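Local coordinates for protein putative HAD family hydrolase (Streptomyces avermitilis, PDB 3MMZ) that probably transfers CMP from CTP to N-acylneuraminates as a whole protein, this chain being its C-terminal HAD-type phosphatase-like domain of the KdsC family, at residues A14-F19 against E103-V108; V121-A126 against A137-T142. All coordinates share one frame; numbering follows the deposited sequence.

Contact 1 of 2, residues A14-F19 against E103-V108; sequences AVVLDF and ERVLYV. With CA (calcium ion), chain M.
Ala14, Val15, Val16 and Leu17 pair in parallel with Val105, Leu106, Tyr107 and Val108, with the strand axes 18° apart. Four firm backbone hydrogen bonds join the strands, among them Val16 N to Leu106 O at 2.8 Å. The last, Asp18 N to Val108 O at 3.0 Å, carries the pairing up to the metal site.

On one face, Val16 CG1 lies 3.7 Å from Tyr107 CD1. CG1 stands anti to the backbone N (chi1 -177°), on the side of the ring. The other branch, Val16 CG2, meets Val105 CG1 at 3.9 Å. On the other face, Leu17 and Val108 run alongside each other in the same direction. Leu17 CD2 and Val108 CG2 are tight at 3.4 Å. Helix 87-98 covers the Val16 face, and helix 150-159 the Leu17 face.

Asp18 OD2 binds the calcium ion at 2.4 Å. OD1 accepts a hydrogen bond from a metal-bound water. Thr22 hydrogen-bonds to OD2, and Asp20 and Asn110 also bind the ion. Tyr107 OH hydrogen-bonds to Asp114, while Asp18 CB sits beside the hydroxyl. The contact thus sets the first aspartate of a HAD-type DxDx(T/V) motif at the end of a buried central strand, where calcium probably occupies the magnesium site.

Contact 2 of 2, residues V121-A126 against A137-T142; sequences VGWPVA and AARAVT. With CA (calcium ion), chain F.
Trp123 and Arg139 stack at one end of this contact, while a short parallel strand pairing holds the other. The guanidinium of Arg139 is stacked on the indole, the two planes 8° apart. Arg139 CZ is 3.5 Å from the centroid of the six-membered ring and over its face, a cation-pi contact. Arg139 CD also lies over that ring, as a CH-pi contact. CG of the arginine is anti to the backbone N (chi1 -174°), and the chain stays extended to NE, so its outer part reaches the indole. Pro7, Asp11 and Ile12 also touch Trp123.

Hydrogen bonding begins at the same guanidinium. Arg139 NH1 donates to Gly122 O at 2.9 Å. The oxygen sits at the guanidinium edge, in its plane, but the donor stands above the carbonyl plane. This bond and the stack together restrain the rotation of the group. Along the backbone, Pro124 O takes Arg139 N at 2.8 Å and, weakly, Ala140 N. Ala126 then uses both its polar backbone atoms: its N donates to Ala140 O at 3.0 Å, and its O accepts from Thr142 N.

Apolar contacts are small. Ala126 CB meets Ala138 CB at 3.6 Å. Pro124 CD lies 3.9 Å from Arg139 CB. On the sheet face opposite Ala126, Val125 CG2 meets Ala140 CB, and Ile154 of helix 150-159 packs on Val125.

Metal binding uses the backbone. Ala138 O binds a calcium ion at 2.3 Å, beside three waters. Gly136 O also binds it, as do Gly136 O and Ala138 O of the second subunit. The ion therefore bridges two subunits at the C-terminal end of helix 132-137. Pairing of Arg139 N with Pro124 O ties the peptide group that carries this metal-binding carbonyl to the sheet.

Overall arrangement
From the N terminus, the chain enters the core on strand 14-17 and passes the first calcium site. It then runs through the antiparallel hairpin of strands 27-31 and 36-41 and through strands 57-62 and 80-82. Contact 1 closes that long loop when strand 105-109 settles beside strand 14-17. Contact 2 comes later in the chain and closes a short loop, the beta-alpha-beta unit of strand 123-126, helix 132-137 and strand 140-141. The loops neither nest nor cross. Strands 105-109 and 123-126 are neighbours, so both contacts belong to one Rossmann-like parallel sheet. Contact 1 lies at its centre, and contact 2 at its edge by the subunit-bridging calcium.

Contact 1 of 2, residues A14-F19 against E103-V108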
# COMPACT_ATOMS: atom_id res chain seq x y z
N ALA D 14 -23.04 27.06 4.55
CA ALA D 14 -23.59 25.78 5.01
C ALA D 14 -22.72 24.60 4.58
O ALA D 14 -22.11 24.64 3.52
CB ALA D 14 -24.99 25.59 4.48
N VAL D 15 -22.70 23.55 5.41
CA VAL D 15 -22.03 22.29 5.06
C VAL D 15 -23.02 21.14 5.24
O VAL D 15 -23.46 20.85 6.37
CB VAL D 15 -20.75 22.03 5.92
CG1 VAL D 15 -20.17 20.64 5.66
CG2 VAL D 15 -19.68 23.09 5.63
N VAL D 16 -23.36 20.49 4.13
CA VAL D 16 -24.30 19.39 4.15
C VAL D 16 -23.57 18.09 3.82
O VAL D 16 -22.84 18.02 2.82
CB VAL D 16 -25.48 19.62 3.17
CG1 VAL D 16 -26.50 18.48 3.27
CG2 VAL D 16 -26.17 20.96 3.48
N LEU D 17 -23.75 17.08 4.66
CA LEU D 17 -23.00 15.83 4.53
C LEU D 17 -23.90 14.62 4.24
O LEU D 17 -24.88 14.38 4.94
CB LEU D 17 -22.19 15.56 5.81
CG LEU D 17 -21.27 16.67 6.32
CD1 LEU D 17 -20.76 16.33 7.72
CD2 LEU D 17 -20.11 16.94 5.39
N ASP D 18 -23.56 13.89 3.19
CA ASP D 18 -24.03 12.53 3.02
C ASP D 18 -23.44 11.67 4.16
O ASP D 18 -22.48 12.08 4.81
CB ASP D 18 -23.61 12.01 1.65
CG ASP D 18 -23.90 10.54 1.46
OD1 ASP D 18 -25.07 10.13 1.64
OD2 ASP D 18 -22.96 9.79 1.16
N PHE D 19 -24.02 10.49 4.42
CA PHE D 19 -23.54 9.65 5.53
C PHE D 19 -22.77 8.42 5.08
O PHE D 19 -21.54 8.44 5.10
CB PHE D 19 -24.67 9.28 6.49
CG PHE D 19 -24.21 8.50 7.70
CD1 PHE D 19 -23.49 9.13 8.71
CD2 PHE D 19 -24.50 7.15 7.82
CE1 PHE D 19 -23.07 8.42 9.84
CE2 PHE D 19 -24.08 6.43 8.94
CZ PHE D 19 -23.36 7.06 9.95
N GLU D 103 -25.77 28.40 -3.95
CA GLU D 103 -24.43 28.71 -4.46
C GLU D 103 -23.38 28.79 -3.34
O GLU D 103 -22.17 28.73 -3.61
CB GLU D 103 -24.44 29.98 -5.32
CG GLU D 103 -25.15 31.18 -4.71
CD GLU D 103 -26.59 31.36 -5.20
OE1 GLU D 103 -27.33 30.35 -5.35
OE2 GLU D 103 -26.99 32.52 -5.41
N ARG D 104 -23.84 28.92 -2.09
CA ARG D 104 -22.95 29.03 -0.94
C ARG D 104 -23.09 27.82 -0.01
O ARG D 104 -22.80 27.88 1.18
CB ARG D 104 -23.18 30.37 -0.20
CG ARG D 104 -22.84 31.60 -1.05
CD ARG D 104 -23.06 32.93 -0.31
NE ARG D 104 -22.39 32.93 0.99
CZ ARG D 104 -21.12 33.24 1.20
NH1 ARG D 104 -20.33 33.61 0.19
NH2 ARG D 104 -20.62 33.18 2.43
N VAL D 105 -23.54 26.71 -0.59
CA VAL D 105 -23.64 25.45 0.13
C VAL D 105 -22.54 24.49 -0.34
O VAL D 105 -22.30 24.32 -1.55
CB VAL D 105 -25.04 24.80 -0.02
CG1 VAL D 105 -25.10 23.43 0.65
CG2 VAL D 105 -26.12 25.72 0.58
N LEU D 106 -21.87 23.89 0.64
CA LEU D 106 -20.92 22.82 0.37
C LEU D 106 -21.60 21.50 0.68
O LEU D 106 -22.07 21.27 1.80
CB LEU D 106 -19.66 23.02 1.22
CG LEU D 106 -18.43 22.16 0.89
CD1 LEU D 106 -17.18 22.83 1.44
CD2 LEU D 106 -18.60 20.77 1.49
N TYR D 107 -21.69 20.63 -0.32
CA TYR D 107 -22.29 19.32 -0.13
C TYR D 107 -21.26 18.23 -0.40
O TYR D 107 -20.62 18.25 -1.44
CB TYR D 107 -23.50 19.10 -1.06
CG TYR D 107 -24.10 17.71 -0.93
CD1 TYR D 107 -25.06 17.43 0.04
CD2 TYR D 107 -23.72 16.68 -1.78
CE1 TYR D 107 -25.63 16.16 0.17
CE2 TYR D 107 -24.27 15.39 -1.67
CZ TYR D 107 -25.23 15.15 -0.69
OH TYR D 107 -25.79 13.90 -0.56
N VAL D 108 -21.12 17.29 0.53
CA VAL D 108 -20.15 16.19 0.38
C VAL D 108 -20.85 14.88 0.12
O VAL D 108 -21.74 14.49 0.88
CB VAL D 108 -19.29 16.01 1.66
CG1 VAL D 108 -18.04 15.17 1.36
CG2 VAL D 108 -18.89 17.34 2.22
CA CA M . -23.53 7.60 0.22
O HOH W 1 -25.56 6.97 1.32
O HOH W 2 -23.05 5.37 -0.30
O HOH W 3 -24.68 8.63 -1.55

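Contact 2 of 2, residues V121-A126 against A137-T142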
# COMPACT_ATOMS: atom_id res chain seq x y z
N VAL D 121 -25.98 22.56 -5.77
CA VAL D 121 -25.19 23.40 -4.87
C VAL D 121 -23.96 24.02 -5.52
O VAL D 121 -23.50 23.56 -6.57
CB VAL D 121 -24.77 22.65 -3.59
CG1 VAL D 121 -26.00 22.11 -2.87
CG2 VAL D 121 -23.78 21.50 -3.91
N GLY D 122 -23.44 25.07 -4.90
CA GLY D 122 -22.27 25.79 -5.41
C GLY D 122 -20.98 24.99 -5.27
O GLY D 122 -20.13 25.03 -6.15
N TRP D 123 -20.86 24.25 -4.17
CA TRP D 123 -19.61 23.59 -3.83
C TRP D 123 -19.79 22.08 -3.59
O TRP D 123 -19.71 21.63 -2.44
CB TRP D 123 -18.96 24.28 -2.63
CG TRP D 123 -18.40 25.65 -2.96
CD1 TRP D 123 -19.05 26.85 -2.91
CD2 TRP D 123 -17.07 25.93 -3.41
NE1 TRP D 123 -18.21 27.86 -3.30
CE2 TRP D 123 -16.98 27.33 -3.60
CE3 TRP D 123 -15.93 25.14 -3.66
CZ2 TRP D 123 -15.81 27.95 -4.04
CZ3 TRP D 123 -14.76 25.76 -4.10
CH2 TRP D 123 -14.71 27.15 -4.28
N PRO D 124 -20.02 21.30 -4.66
CA PRO D 124 -20.11 19.85 -4.47
C PRO D 124 -18.71 19.29 -4.26
O PRO D 124 -17.79 19.69 -4.98
CB PRO D 124 -20.68 19.35 -5.80
CG PRO D 124 -20.35 20.41 -6.80
CD PRO D 124 -20.36 21.70 -6.05
N VAL D 125 -18.56 18.40 -3.28
CA VAL D 125 -17.26 17.82 -2.94
C VAL D 125 -17.39 16.29 -2.89
O VAL D 125 -18.33 15.74 -2.28
CB VAL D 125 -16.70 18.36 -1.58
CG1 VAL D 125 -15.34 17.73 -1.27
CG2 VAL D 125 -16.60 19.90 -1.59
N ALA D 126 -16.47 15.61 -3.57
CA ALA D 126 -16.47 14.16 -3.59
C ALA D 126 -15.36 13.68 -2.68
O ALA D 126 -14.26 14.25 -2.70
CB ALA D 126 -16.24 13.64 -5.02
N ALA D 137 -17.64 14.94 -11.30
CA ALA D 137 -18.71 15.94 -11.14
C ALA D 137 -18.45 16.97 -10.05
O ALA D 137 -18.96 18.08 -10.11
CB ALA D 137 -20.04 15.22 -10.87
N ALA D 138 -17.68 16.58 -9.05
CA ALA D 138 -17.34 17.46 -7.94
C ALA D 138 -16.55 18.70 -8.36
O ALA D 138 -15.85 18.70 -9.39
CB ALA D 138 -16.57 16.68 -6.88
N ARG D 139 -16.66 19.74 -7.55
CA ARG D 139 -15.85 20.94 -7.73
C ARG D 139 -14.51 20.78 -7.01
O ARG D 139 -13.51 21.40 -7.39
CB ARG D 139 -16.63 22.15 -7.21
CG ARG D 139 -15.97 23.49 -7.45
CD ARG D 139 -16.93 24.62 -7.11
NE ARG D 139 -16.29 25.93 -7.25
CZ ARG D 139 -16.94 27.10 -7.13
NH1 ARG D 139 -18.24 27.13 -6.87
NH2 ARG D 139 -16.27 28.23 -7.27
N ALA D 140 -14.49 19.94 -5.98
CA ALA D 140 -13.28 19.62 -5.23
C ALA D 140 -13.34 18.14 -4.83
O ALA D 140 -14.44 17.58 -4.69
CB ALA D 140 -13.17 20.51 -4.01
N VAL D 141 -12.18 17.50 -4.68
CA VAL D 141 -12.12 16.07 -4.36
C VAL D 141 -11.13 15.91 -3.21
O VAL D 141 -10.02 16.45 -3.28
CB VAL D 141 -11.65 15.21 -5.58
CG1 VAL D 141 -11.62 13.72 -5.24
CG2 VAL D 141 -12.55 15.46 -6.81
N THR D 142 -11.52 15.21 -2.16
CA THR D 142 -10.60 15.02 -1.03
C THR D 142 -9.53 14.00 -1.42
O THR D 142 -9.71 13.24 -2.38
CB THR D 142 -11.32 14.55 0.26
OG1 THR D 142 -11.79 13.20 0.07
CG2 THR D 142 -12.47 15.47 0.62
CA CA F . -14.74 18.40 -11.38
O HOH W 4 -15.03 20.88 -11.69
O HOH W 5 -16.65 19.08 -12.92
O HOH W 6 -13.47 16.76 -10.30